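Local atomic coordinates of sulfur oxidation protein SOXB (Thermus thermophilus, PDB entry 2WDD), a protein that hydrolyses the sulfur-sulfur bond of cysteine S-thiosulfonate groups in the Sox sulfur-oxidation pathway and carries two manganese ions. Residues I53-K56 with P57-G60; A69-Y73 with Y74-R78; W164-T167 with L168-R172; W295-K299 with T300-A304; P340-E343 with D344-A347. All blocks are in the same frame, centred on the assembly; numbering follows the deposited sequence. Where two conformers were deposited one is given.

Contact 1: I53-K56 with P57-G60; sequences IAPK and PLMG
L58 N donates to P55 O over 3.0 Å, and M59 N donates to K56 O over 3.1 Å; this i to i+3 pattern is that of a short 3-10 turn. Both donors sit above the plane of their carbonyl rather than on a lone pair, by 35° in the first bond and 59° in the second, consistent with the tight winding. P57 N, a proline nitrogen inside the turn, has no hydrogen to give. Water 1 stands between K56 O, at 2.9 Å, and M59 O, at 2.8 Å, and can bridge them, though it cannot serve all the acceptors around it at once.

The apolar contacts lie on the flank of the turn. P55 CG presses on L58 CD2 at 3.3 Å, closer than two carbons normally come, and the two side chains meet at a slant. A54 CB reaches L58 CB at 4.0 Å. With CG anti to its own carbonyl carbon (chi1 -65°), M59 folds back, and its CG passes 3.7 Å from A54 O.

The turn belongs to the loop that leads from strand 29-34 to helix 67-74. Within that loop A54 O accepts from R553 NH2, K56 N donates to D479 OD1, and L58 packs on Q461, so late parts of the chain hold it in place.

Contact 2: A69-Y73 with Y74-R78; sequences AILRY and YGVER
L71 and V76 are joined by the shortest clear hydrogen bond here, V76 N donating to L71 O at 2.9 Å with an N-H...O angle of 155°. Beside it G75 N donates to R72 O at 3.1 Å. These two bonds, together with the positive phi of G75, define a Schellman motif that ends helix 67-74. One step earlier Y74 N reaches I70 O at 3.3 Å, a long bond that keeps the helical i to i+4 pattern.

Packing spreads outward from these bonds. L71 and V76 also meet through their side chains: L71 CD2 lies 4.2 Å from V76 CG1, the two side chains crossing at about a right angle. This is the apolar pair that commonly accompanies a Schellman ending. On another side of the helix Y73 and Y74 form a T-shaped pair, their centroids 4.7 Å apart and their planes at 67°. The Y73 edge is the approaching part, with CD2 standing over the centre of the Y74 ring, 3.5 Å from Y74 CZ. Y73 has CG anti to its backbone nitrogen (chi1 -175°), and this swings its ring beside its carbonyl carbon and onto the next tyrosine. I70 CG1 comes to the edge of the same Y74 ring, 3.8 Å from Y74 CD2.

V76 also packs on L82 and L86 of helix 81-86, while Y74 touches P292. The chemistry suggests a helix end in which backbone N-H groups take up the carbonyls of I70, L71 and R72, with glycine supplying the positive phi and L71 and V76 joined by an apolar contact across it.

Contact 3: W164-T167 with L168-R172; sequences WEWT and LGRER
Where L168 N donates to E165 O at 3.1 Å, the preceding carbonyl, W164 O, is gripped twice by T167. The hydroxyl OG1 of T167 donates to W164 O at 2.7 Å, lying in the carbonyl plane, and T167 N donates to it at 2.9 Å. The threonine hydroxyl gets there by standing between its own backbone nitrogen and carbonyl carbon (chi1 64°), which folds it back over the turn. A valine in its place would probably cost W164 O its hydroxyl bond, leaving the backbone N-H to hold that oxygen from within the turn.

The winding continues with G169 N donating to W166 O at 3.0 Å. The L168 side chain lies back along the E165 carbonyl, its CB 3.4 Å from E165 O. G169 then takes the N-cap position of helix 170-179. Its backbone angles would jam a beta carbon against the preceding carbonyl oxygen, so glycine suits the place.

At the start of that helix R170 runs alongside W166, R170 CG meeting the ring edge at W166 CZ3 over 3.9 Å, with guanidinium and indole planes 82° apart. Their polar ends are held separately, R170 NE by E174 and W166 NE1 by S162 OG.

The first residues reach the metal centre. W164 N donates to OD1 of D132, a manganese ligand, and the W164 side chain comes within about 4 Å of a manganese ion. Four backbone N-H groups, of D132, H163, T133 and W134, fix the buried E165 carboxylate, which as a second-shell group probably helps to position the backbone of the ligands D132 and H163.

Contact 4: W295-K299 with T300-A304; sequences WRVGK and TWIVA
W295 opens a two-stranded antiparallel hairpin by pairing with I302, its N donating to I302 O at 2.9 Å in a nearly straight bond (173°) that arrives on a lone pair in the carbonyl plane. The I302 amide returns the bond to W295 O, and the two side chains lie side by side, pointing the same way.

R296 comes next, on the other side of the sheet with its non-hydrogen-bonded partner W301. A bend at chi2 (70°) folds the arginine across the indole. CD stands squarely over the W301 six-membered ring, 3.6 Å from its centroid, as a CH-pi contact. Farther out CZ lies 4.4 Å from the centroid of the five-membered ring in a cation-pi contact, the guanidinium and indole planes 48° apart. NH1 hangs over the same face near W301 NE1, and as both are donors they do not bond. A serine at W301 would probably deprive the R296 guanidinium of its aromatic floor and leave its chain freer to swing.

V297 returns to the side of W295 and I302. Its CG2 covers one face of the W295 ring and lies 3.8 Å from I302 CD1. Its backbone closes the final pair: V297 N donates to T300 O at 2.9 Å, and T300 N donates to V297 O at 2.8 Å, the latter across a type II' turn. G298 supplies the positive phi that this turn needs, and K299 completes it.

T300 OG1 is tied chiefly to I279 O. Water 2 adds a bridge over the turn, donating to T300 OG1 at 2.7 Å and accepting from K299 N at 3.0 Å.

Contact 5: P340-E343 with D344-A347; sequences PKAE and DVEA
E346 reaches back over A342 and K341, and its atoms can be followed outward in order. CB sits beside E343 O at 3.6 Å. CG, kept anti to the carbonyl carbon (chi1 -64°), passes 3.3 Å from A342 O, and a bend at chi2 (-67°) curls the carboxylate toward the chain that precedes the helix. There the E346 side chain crosses that of K341 at about a right angle. K341 NZ stays 4.2 Å from E346 OE2, too far for a salt bridge, though the opposite charges should still attract. OE2 also has water 3 as a neighbour at 2.4 Å, a separation so short that the contact as modelled is doubtful. Water 3 accepts from A342 N at 2.9 Å.

The backbone beneath is the first turn of helix 343-353, with A342 at the N-cap position. E346 N donates to A342 O at 3.0 Å, nearly along the C=O axis. V345 N adds a weak bond to that oxygen, and A347 N donates to E343 O at 3.0 Å. V345 N also donates a weak bond to D344 OD1, while D344 OD2 forms a salt bridge with R112 of helix 104-120.

On the buried side A342 CB packs against V345 CG2 at 4.0 Å. Beyond them lie T108 of helix 104-120 and, for V345, W151 of helix 146-155.

How the contacts relate
Each contact closes a turn within a continuous run of chain, and all five follow in series, so none nests in or crosses another. Contact 1 turns the loop after strand 29-34, and contact 2 ends helix 67-74 soon afterwards; they touch where G60 O meets Y73 CE1 at 3.7 Å. Contact 3 carries the chain from the metal-binding region into helix 170-179, on the opposite side of the chain's centre from both. Contact 4 is the hairpin at the edge of a mixed sheet; its nearest atoms come within about 5 Å of contact 2, and W295 packs on P62, which lies in the chain between contacts 1 and 2. Contact 5 starts helix 343-353, its centre about 43 Å from that of contact 1.

Contact 1: I53-K56 with P57-G60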
# COMPACT_ATOMS: atom_id res chain seq x y z
N ILE A 53 11.72 -10.25 1.39
CA ILE A 53 12.27 -11.44 2.01
C ILE A 53 11.20 -12.36 2.55
O ILE A 53 10.24 -11.93 3.18
CB ILE A 53 13.29 -11.05 3.09
CG1 ILE A 53 14.43 -10.27 2.46
CG2 ILE A 53 13.77 -12.27 3.88
CD1 ILE A 53 15.25 -9.45 3.46
N ALA A 54 11.39 -13.66 2.32
CA ALA A 54 10.43 -14.65 2.77
C ALA A 54 11.17 -15.88 3.25
O ALA A 54 12.30 -16.12 2.85
CB ALA A 54 9.52 -15.04 1.63
N PRO A 55 10.53 -16.68 4.12
CA PRO A 55 11.18 -17.93 4.51
C PRO A 55 11.15 -18.83 3.27
O PRO A 55 10.35 -18.61 2.35
CB PRO A 55 10.24 -18.48 5.59
CG PRO A 55 8.91 -17.94 5.24
CD PRO A 55 9.14 -16.59 4.61
N LYS A 56 12.04 -19.81 3.24
CA LYS A 56 12.16 -20.68 2.08
C LYS A 56 10.88 -21.16 1.39
O LYS A 56 10.73 -21.01 0.18
CB LYS A 56 13.17 -21.80 2.34
CG LYS A 56 14.59 -21.27 2.49
CD LYS A 56 15.58 -22.34 2.92
CE LYS A 56 14.90 -23.50 3.63
NZ LYS A 56 15.90 -24.57 3.91
N PRO A 57 9.92 -21.71 2.15
CA PRO A 57 8.69 -22.23 1.53
C PRO A 57 7.90 -21.23 0.67
O PRO A 57 7.13 -21.63 -0.21
CB PRO A 57 7.82 -22.62 2.73
CG PRO A 57 8.75 -22.67 3.90
CD PRO A 57 9.81 -21.66 3.62
N LEU A 58 8.03 -19.94 0.97
CA LEU A 58 7.27 -18.92 0.27
C LEU A 58 8.01 -18.21 -0.85
O LEU A 58 7.43 -17.40 -1.56
CB LEU A 58 6.73 -17.88 1.26
CG LEU A 58 5.81 -18.43 2.35
CD1 LEU A 58 4.66 -19.23 1.75
CD2 LEU A 58 6.62 -19.29 3.30
N MET A 59 9.31 -18.47 -0.98
CA MET A 59 10.08 -17.79 -2.01
C MET A 59 9.65 -18.13 -3.43
O MET A 59 9.21 -19.24 -3.71
CB MET A 59 11.57 -18.07 -1.85
CG MET A 59 12.14 -17.51 -0.56
SD MET A 59 13.85 -18.01 -0.34
CE MET A 59 14.64 -17.00 -1.61
N GLY A 60 9.80 -17.15 -4.32
CA GLY A 60 9.52 -17.36 -5.73
C GLY A 60 8.08 -17.23 -6.16
O GLY A 60 7.75 -17.51 -7.32
O HOH W 1 9.61 -21.71 -2.38

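Contact 2: A69-Y73 with Y74-R78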
# COMPACT_ATOMS: atom_id res chain seq x y z
N ALA A 69 14.36 -10.98 -10.87
CA ALA A 69 13.49 -12.15 -10.76
C ALA A 69 12.05 -11.87 -11.17
O ALA A 69 11.43 -12.69 -11.82
CB ALA A 69 13.55 -12.74 -9.35
N ILE A 70 11.51 -10.72 -10.77
CA ILE A 70 10.14 -10.42 -11.14
C ILE A 70 10.01 -10.19 -12.64
O ILE A 70 9.01 -10.56 -13.25
CB ILE A 70 9.55 -9.26 -10.30
CG1 ILE A 70 8.02 -9.27 -10.41
CG2 ILE A 70 10.14 -7.93 -10.70
CD1 ILE A 70 7.33 -8.28 -9.45
N LEU A 71 11.02 -9.58 -13.24
CA LEU A 71 11.00 -9.38 -14.69
C LEU A 71 10.99 -10.73 -15.40
O LEU A 71 10.19 -10.96 -16.30
CB LEU A 71 12.17 -8.51 -15.15
CG LEU A 71 12.25 -7.10 -14.53
CD1 LEU A 71 13.47 -6.38 -15.05
CD2 LEU A 71 10.98 -6.30 -14.80
N ARG A 72 11.83 -11.65 -14.95
CA ARG A 72 11.90 -12.97 -15.56
C ARG A 72 10.60 -13.75 -15.36
O ARG A 72 10.11 -14.42 -16.28
CB ARG A 72 13.07 -13.76 -14.99
CG ARG A 72 14.42 -13.21 -15.40
CD ARG A 72 15.53 -14.18 -15.03
NE ARG A 72 15.72 -14.32 -13.58
CZ ARG A 72 16.62 -13.62 -12.88
NH1 ARG A 72 17.38 -12.72 -13.48
NH2 ARG A 72 16.76 -13.85 -11.57
N TYR A 73 10.06 -13.69 -14.15
CA TYR A 73 8.85 -14.43 -13.83
C TYR A 73 7.70 -14.11 -14.78
O TYR A 73 6.98 -15.00 -15.22
CB TYR A 73 8.43 -14.14 -12.38
CG TYR A 73 7.25 -14.95 -11.90
CD1 TYR A 73 7.45 -16.11 -11.14
CD2 TYR A 73 5.95 -14.54 -12.14
CE1 TYR A 73 6.37 -16.85 -10.67
CE2 TYR A 73 4.87 -15.27 -11.67
CZ TYR A 73 5.09 -16.42 -10.95
OH TYR A 73 4.00 -17.14 -10.47
N TYR A 74 7.55 -12.83 -15.09
CA TYR A 74 6.47 -12.38 -15.96
C TYR A 74 6.87 -12.20 -17.42
O TYR A 74 6.06 -11.78 -18.24
CB TYR A 74 5.88 -11.08 -15.40
CG TYR A 74 5.13 -11.31 -14.11
CD1 TYR A 74 3.92 -12.01 -14.12
CD2 TYR A 74 5.64 -10.90 -12.89
CE1 TYR A 74 3.23 -12.25 -12.95
CE2 TYR A 74 4.96 -11.16 -11.70
CZ TYR A 74 3.75 -11.83 -11.75
OH TYR A 74 3.07 -12.08 -10.58
N GLY A 75 8.13 -12.49 -17.75
CA GLY A 75 8.57 -12.34 -19.13
C GLY A 75 8.56 -10.91 -19.61
O GLY A 75 8.30 -10.63 -20.78
N VAL A 76 8.85 -9.99 -18.70
CA VAL A 76 8.90 -8.56 -19.02
C VAL A 76 10.31 -8.16 -19.40
O VAL A 76 11.27 -8.44 -18.68
CB VAL A 76 8.36 -7.74 -17.84
CG1 VAL A 76 8.47 -6.23 -18.12
CG2 VAL A 76 6.91 -8.13 -17.60
N GLU A 77 10.42 -7.52 -20.56
CA GLU A 77 11.73 -7.10 -21.04
C GLU A 77 12.28 -5.92 -20.26
O GLU A 77 11.55 -4.99 -19.90
CB GLU A 77 11.68 -6.79 -22.54
CG GLU A 77 11.39 -8.01 -23.41
CD GLU A 77 12.26 -8.07 -24.64
OE1 GLU A 77 12.19 -7.13 -25.46
OE2 GLU A 77 13.02 -9.05 -24.80
N ARG A 78 13.57 -5.99 -19.98
CA ARG A 78 14.26 -4.95 -19.25
C ARG A 78 14.15 -3.63 -20.02
O ARG A 78 14.29 -3.62 -21.25
CB ARG A 78 15.73 -5.33 -19.13
CG ARG A 78 16.53 -4.43 -18.24
CD ARG A 78 17.96 -4.91 -18.07
NE ARG A 78 18.62 -4.11 -17.06
CZ ARG A 78 19.76 -4.44 -16.45
NH1 ARG A 78 20.38 -5.58 -16.76
NH2 ARG A 78 20.25 -3.63 -15.54

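Contact 3: W164-T167 with L168-R172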
# COMPACT_ATOMS: atom_id res chain seq x y z
N TRP A 164 -7.33 1.91 5.38
CA TRP A 164 -6.89 3.16 6.02
C TRP A 164 -7.97 4.22 6.11
O TRP A 164 -7.83 5.17 6.88
CB TRP A 164 -5.63 3.73 5.35
CG TRP A 164 -4.37 3.07 5.84
CD1 TRP A 164 -3.81 1.92 5.36
CD2 TRP A 164 -3.48 3.56 6.84
NE1 TRP A 164 -2.65 1.63 6.04
CE2 TRP A 164 -2.43 2.64 6.96
CE3 TRP A 164 -3.50 4.68 7.68
CZ2 TRP A 164 -1.40 2.79 7.90
CZ3 TRP A 164 -2.48 4.83 8.60
CH2 TRP A 164 -1.45 3.89 8.70
N GLU A 165 -9.04 4.06 5.34
CA GLU A 165 -10.16 4.98 5.38
C GLU A 165 -10.61 5.18 6.83
O GLU A 165 -10.97 6.29 7.24
CB GLU A 165 -11.33 4.34 4.62
CG GLU A 165 -11.30 4.55 3.11
CD GLU A 165 -10.16 3.84 2.38
OE1 GLU A 165 -9.73 2.75 2.83
OE2 GLU A 165 -9.77 4.36 1.31
N TRP A 166 -10.60 4.09 7.59
CA TRP A 166 -11.06 4.15 8.97
C TRP A 166 -10.24 5.01 9.91
O TRP A 166 -10.68 5.27 11.03
CB TRP A 166 -11.27 2.76 9.53
CG TRP A 166 -12.34 2.04 8.75
CD1 TRP A 166 -12.16 1.19 7.70
CD2 TRP A 166 -13.76 2.24 8.87
NE1 TRP A 166 -13.38 0.83 7.17
CE2 TRP A 166 -14.37 1.46 7.87
CE3 TRP A 166 -14.56 3.00 9.73
CZ2 TRP A 166 -15.76 1.38 7.73
CZ3 TRP A 166 -15.94 2.94 9.56
CH2 TRP A 166 -16.52 2.13 8.58
N THR A 167 -9.05 5.44 9.48
CA THR A 167 -8.22 6.29 10.34
C THR A 167 -8.75 7.71 10.35
O THR A 167 -8.22 8.58 11.05
CB THR A 167 -6.72 6.21 10.00
OG1 THR A 167 -6.48 6.73 8.69
CG2 THR A 167 -6.21 4.78 10.11
N LEU A 168 -9.82 7.95 9.59
CA LEU A 168 -10.49 9.24 9.61
C LEU A 168 -11.52 9.23 10.74
O LEU A 168 -12.08 10.26 11.09
CB LEU A 168 -11.21 9.52 8.29
CG LEU A 168 -10.30 9.73 7.08
CD1 LEU A 168 -11.12 9.74 5.80
CD2 LEU A 168 -9.49 11.01 7.22
N GLY A 169 -11.78 8.04 11.29
CA GLY A 169 -12.77 7.84 12.33
C GLY A 169 -14.11 7.42 11.73
O GLY A 169 -14.43 7.82 10.61
N ARG A 170 -14.88 6.63 12.47
CA ARG A 170 -16.16 6.14 11.97
C ARG A 170 -17.10 7.26 11.53
O ARG A 170 -17.75 7.15 10.49
CB ARG A 170 -16.84 5.21 12.97
CG ARG A 170 -18.06 4.49 12.43
CD ARG A 170 -18.90 3.92 13.56
NE ARG A 170 -20.12 3.27 13.07
CZ ARG A 170 -20.72 2.26 13.69
NH1 ARG A 170 -21.83 1.74 13.18
NH2 ARG A 170 -20.21 1.77 14.81
N GLU A 171 -17.19 8.32 12.32
CA GLU A 171 -18.06 9.44 11.97
C GLU A 171 -17.76 10.05 10.61
O GLU A 171 -18.66 10.26 9.80
CB GLU A 171 -18.02 10.52 13.06
CG GLU A 171 -18.60 10.08 14.39
CD GLU A 171 -18.64 11.21 15.40
OE1 GLU A 171 -18.97 12.35 15.02
OE2 GLU A 171 -18.33 10.95 16.59
N ARG A 172 -16.49 10.36 10.37
CA ARG A 172 -16.10 10.97 9.10
C ARG A 172 -16.30 10.00 7.94
O ARG A 172 -16.67 10.41 6.84
CB ARG A 172 -14.65 11.43 9.13
CG ARG A 172 -14.17 12.12 7.86
CD ARG A 172 -15.03 13.33 7.48
NE ARG A 172 -14.36 14.19 6.52
CZ ARG A 172 -14.86 15.33 6.06
NH1 ARG A 172 -16.06 15.74 6.46
NH2 ARG A 172 -14.16 16.07 5.22

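Contact 4: W295-K299 with T300-A304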
# COMPACT_ATOMS: atom_id res chain seq x y z
N TRP A 295 -2.41 -14.66 -11.11
CA TRP A 295 -1.85 -15.74 -10.32
C TRP A 295 -2.95 -16.77 -10.12
O TRP A 295 -4.01 -16.46 -9.57
CB TRP A 295 -1.40 -15.16 -8.97
CG TRP A 295 -0.75 -16.12 -8.06
CD1 TRP A 295 -0.17 -17.33 -8.37
CD2 TRP A 295 -0.54 -15.94 -6.66
NE1 TRP A 295 0.36 -17.91 -7.25
CE2 TRP A 295 0.14 -17.08 -6.18
CE3 TRP A 295 -0.87 -14.92 -5.76
CZ2 TRP A 295 0.51 -17.22 -4.83
CZ3 TRP A 295 -0.51 -15.07 -4.43
CH2 TRP A 295 0.19 -16.20 -3.98
N ARG A 296 -2.71 -17.99 -10.60
CA ARG A 296 -3.69 -19.06 -10.47
C ARG A 296 -3.48 -19.78 -9.14
O ARG A 296 -2.41 -20.36 -8.90
CB ARG A 296 -3.54 -20.05 -11.64
CG ARG A 296 -4.59 -21.15 -11.63
CD ARG A 296 -5.95 -20.60 -11.97
NE ARG A 296 -6.95 -21.66 -12.12
CZ ARG A 296 -8.23 -21.45 -12.36
NH1 ARG A 296 -8.70 -20.21 -12.47
NH2 ARG A 296 -9.06 -22.47 -12.48
N VAL A 297 -4.49 -19.74 -8.29
CA VAL A 297 -4.47 -20.43 -7.00
C VAL A 297 -5.79 -21.19 -6.88
O VAL A 297 -6.86 -20.59 -6.96
CB VAL A 297 -4.30 -19.44 -5.82
CG1 VAL A 297 -4.26 -20.22 -4.50
CG2 VAL A 297 -3.02 -18.61 -5.99
N GLY A 298 -5.71 -22.51 -6.73
CA GLY A 298 -6.91 -23.33 -6.67
C GLY A 298 -7.66 -23.13 -7.98
O GLY A 298 -7.08 -23.24 -9.06
N LYS A 299 -8.94 -22.77 -7.89
CA LYS A 299 -9.75 -22.51 -9.06
C LYS A 299 -10.01 -21.01 -9.20
O LYS A 299 -11.03 -20.59 -9.75
CB LYS A 299 -11.09 -23.25 -8.93
CG LYS A 299 -10.95 -24.77 -8.88
CD LYS A 299 -10.26 -25.28 -10.13
CE LYS A 299 -9.82 -26.73 -9.97
NZ LYS A 299 -9.40 -27.32 -11.27
N THR A 300 -9.08 -20.20 -8.70
CA THR A 300 -9.24 -18.75 -8.70
C THR A 300 -8.08 -18.05 -9.39
O THR A 300 -6.94 -18.46 -9.24
CB THR A 300 -9.32 -18.25 -7.24
OG1 THR A 300 -10.38 -18.92 -6.56
CG2 THR A 300 -9.48 -16.73 -7.16
N TRP A 301 -8.38 -16.95 -10.08
CA TRP A 301 -7.33 -16.08 -10.63
C TRP A 301 -7.19 -14.91 -9.66
O TRP A 301 -8.19 -14.40 -9.16
CB TRP A 301 -7.76 -15.50 -11.98
CG TRP A 301 -7.77 -16.52 -13.08
CD1 TRP A 301 -8.86 -17.05 -13.70
CD2 TRP A 301 -6.62 -17.15 -13.67
NE1 TRP A 301 -8.47 -17.97 -14.64
CE2 TRP A 301 -7.10 -18.04 -14.66
CE3 TRP A 301 -5.25 -17.04 -13.47
CZ2 TRP A 301 -6.25 -18.84 -15.42
CZ3 TRP A 301 -4.40 -17.82 -14.24
CH2 TRP A 301 -4.90 -18.71 -15.20
N ILE A 302 -5.96 -14.44 -9.45
CA ILE A 302 -5.70 -13.31 -8.56
C ILE A 302 -4.94 -12.22 -9.31
O ILE A 302 -3.93 -12.51 -9.98
CB ILE A 302 -4.91 -13.77 -7.32
CG1 ILE A 302 -5.73 -14.80 -6.53
CG2 ILE A 302 -4.57 -12.57 -6.42
CD1 ILE A 302 -5.00 -15.38 -5.33
N VAL A 303 -5.44 -10.99 -9.24
CA VAL A 303 -4.79 -9.85 -9.88
C VAL A 303 -4.60 -8.77 -8.81
O VAL A 303 -5.57 -8.38 -8.15
CB VAL A 303 -5.64 -9.31 -11.04
CG1 VAL A 303 -5.08 -8.00 -11.58
CG2 VAL A 303 -5.75 -10.37 -12.13
N ALA A 304 -3.37 -8.30 -8.63
CA ALA A 304 -3.06 -7.29 -7.62
C ALA A 304 -3.37 -5.88 -8.08
O ALA A 304 -3.31 -5.58 -9.27
CB ALA A 304 -1.60 -7.40 -7.20
O HOH W 2 -10.47 -21.48 -5.65

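Contact 5: P340-E343 with D344-A347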
# COMPACT_ATOMS: atom_id res chain seq x y z
N PRO A 340 -3.39 11.94 -22.15
CA PRO A 340 -4.03 13.26 -22.30
C PRO A 340 -4.48 13.74 -20.93
O PRO A 340 -4.54 12.96 -19.97
CB PRO A 340 -5.25 12.96 -23.18
CG PRO A 340 -5.51 11.51 -23.00
CD PRO A 340 -4.17 10.88 -22.81
N LYS A 341 -4.82 15.02 -20.83
CA LYS A 341 -5.26 15.57 -19.56
C LYS A 341 -6.73 15.31 -19.31
O LYS A 341 -7.53 15.24 -20.24
CB LYS A 341 -5.03 17.09 -19.54
CG LYS A 341 -3.60 17.51 -19.81
CD LYS A 341 -2.81 17.63 -18.52
CE LYS A 341 -1.98 18.90 -18.50
NZ LYS A 341 -1.33 19.10 -17.17
N ALA A 342 -7.09 15.16 -18.04
CA ALA A 342 -8.48 15.07 -17.62
C ALA A 342 -8.71 16.49 -17.08
O ALA A 342 -8.34 16.80 -15.95
CB ALA A 342 -8.66 14.03 -16.51
N GLU A 343 -9.18 17.37 -17.95
CA GLU A 343 -9.33 18.78 -17.61
C GLU A 343 -10.13 19.11 -16.37
O GLU A 343 -9.75 19.99 -15.60
CB GLU A 343 -9.81 19.60 -18.82
CG GLU A 343 -8.87 19.51 -20.02
CD GLU A 343 -7.51 20.14 -19.76
OE1 GLU A 343 -7.25 20.57 -18.62
OE2 GLU A 343 -6.70 20.19 -20.71
N ASP A 344 -11.25 18.41 -16.16
CA ASP A 344 -12.07 18.65 -14.98
C ASP A 344 -11.33 18.33 -13.70
O ASP A 344 -11.46 19.04 -12.69
CB ASP A 344 -13.42 17.91 -15.05
CG ASP A 344 -13.27 16.40 -15.27
OD1 ASP A 344 -12.20 15.95 -15.72
OD2 ASP A 344 -14.27 15.69 -15.02
N VAL A 345 -10.51 17.27 -13.73
CA VAL A 345 -9.73 16.88 -12.58
C VAL A 345 -8.62 17.88 -12.30
O VAL A 345 -8.37 18.24 -11.15
CB VAL A 345 -9.17 15.45 -12.73
CG1 VAL A 345 -8.24 15.12 -11.57
CG2 VAL A 345 -10.31 14.44 -12.84
N GLU A 346 -7.94 18.32 -13.36
CA GLU A 346 -6.87 19.30 -13.22
C GLU A 346 -7.42 20.57 -12.58
O GLU A 346 -6.82 21.12 -11.65
CB GLU A 346 -6.27 19.63 -14.59
CG GLU A 346 -5.58 18.46 -15.27
CD GLU A 346 -4.33 18.01 -14.54
OE1 GLU A 346 -3.79 18.81 -13.74
OE2 GLU A 346 -3.88 16.87 -14.77
N ALA A 347 -8.57 21.01 -13.07
CA ALA A 347 -9.21 22.22 -12.55
C ALA A 347 -9.64 22.03 -11.10
O ALA A 347 -9.47 22.93 -10.27
CB ALA A 347 -10.41 22.60 -13.43
O HOH W 3 -4.87 15.17 -16.23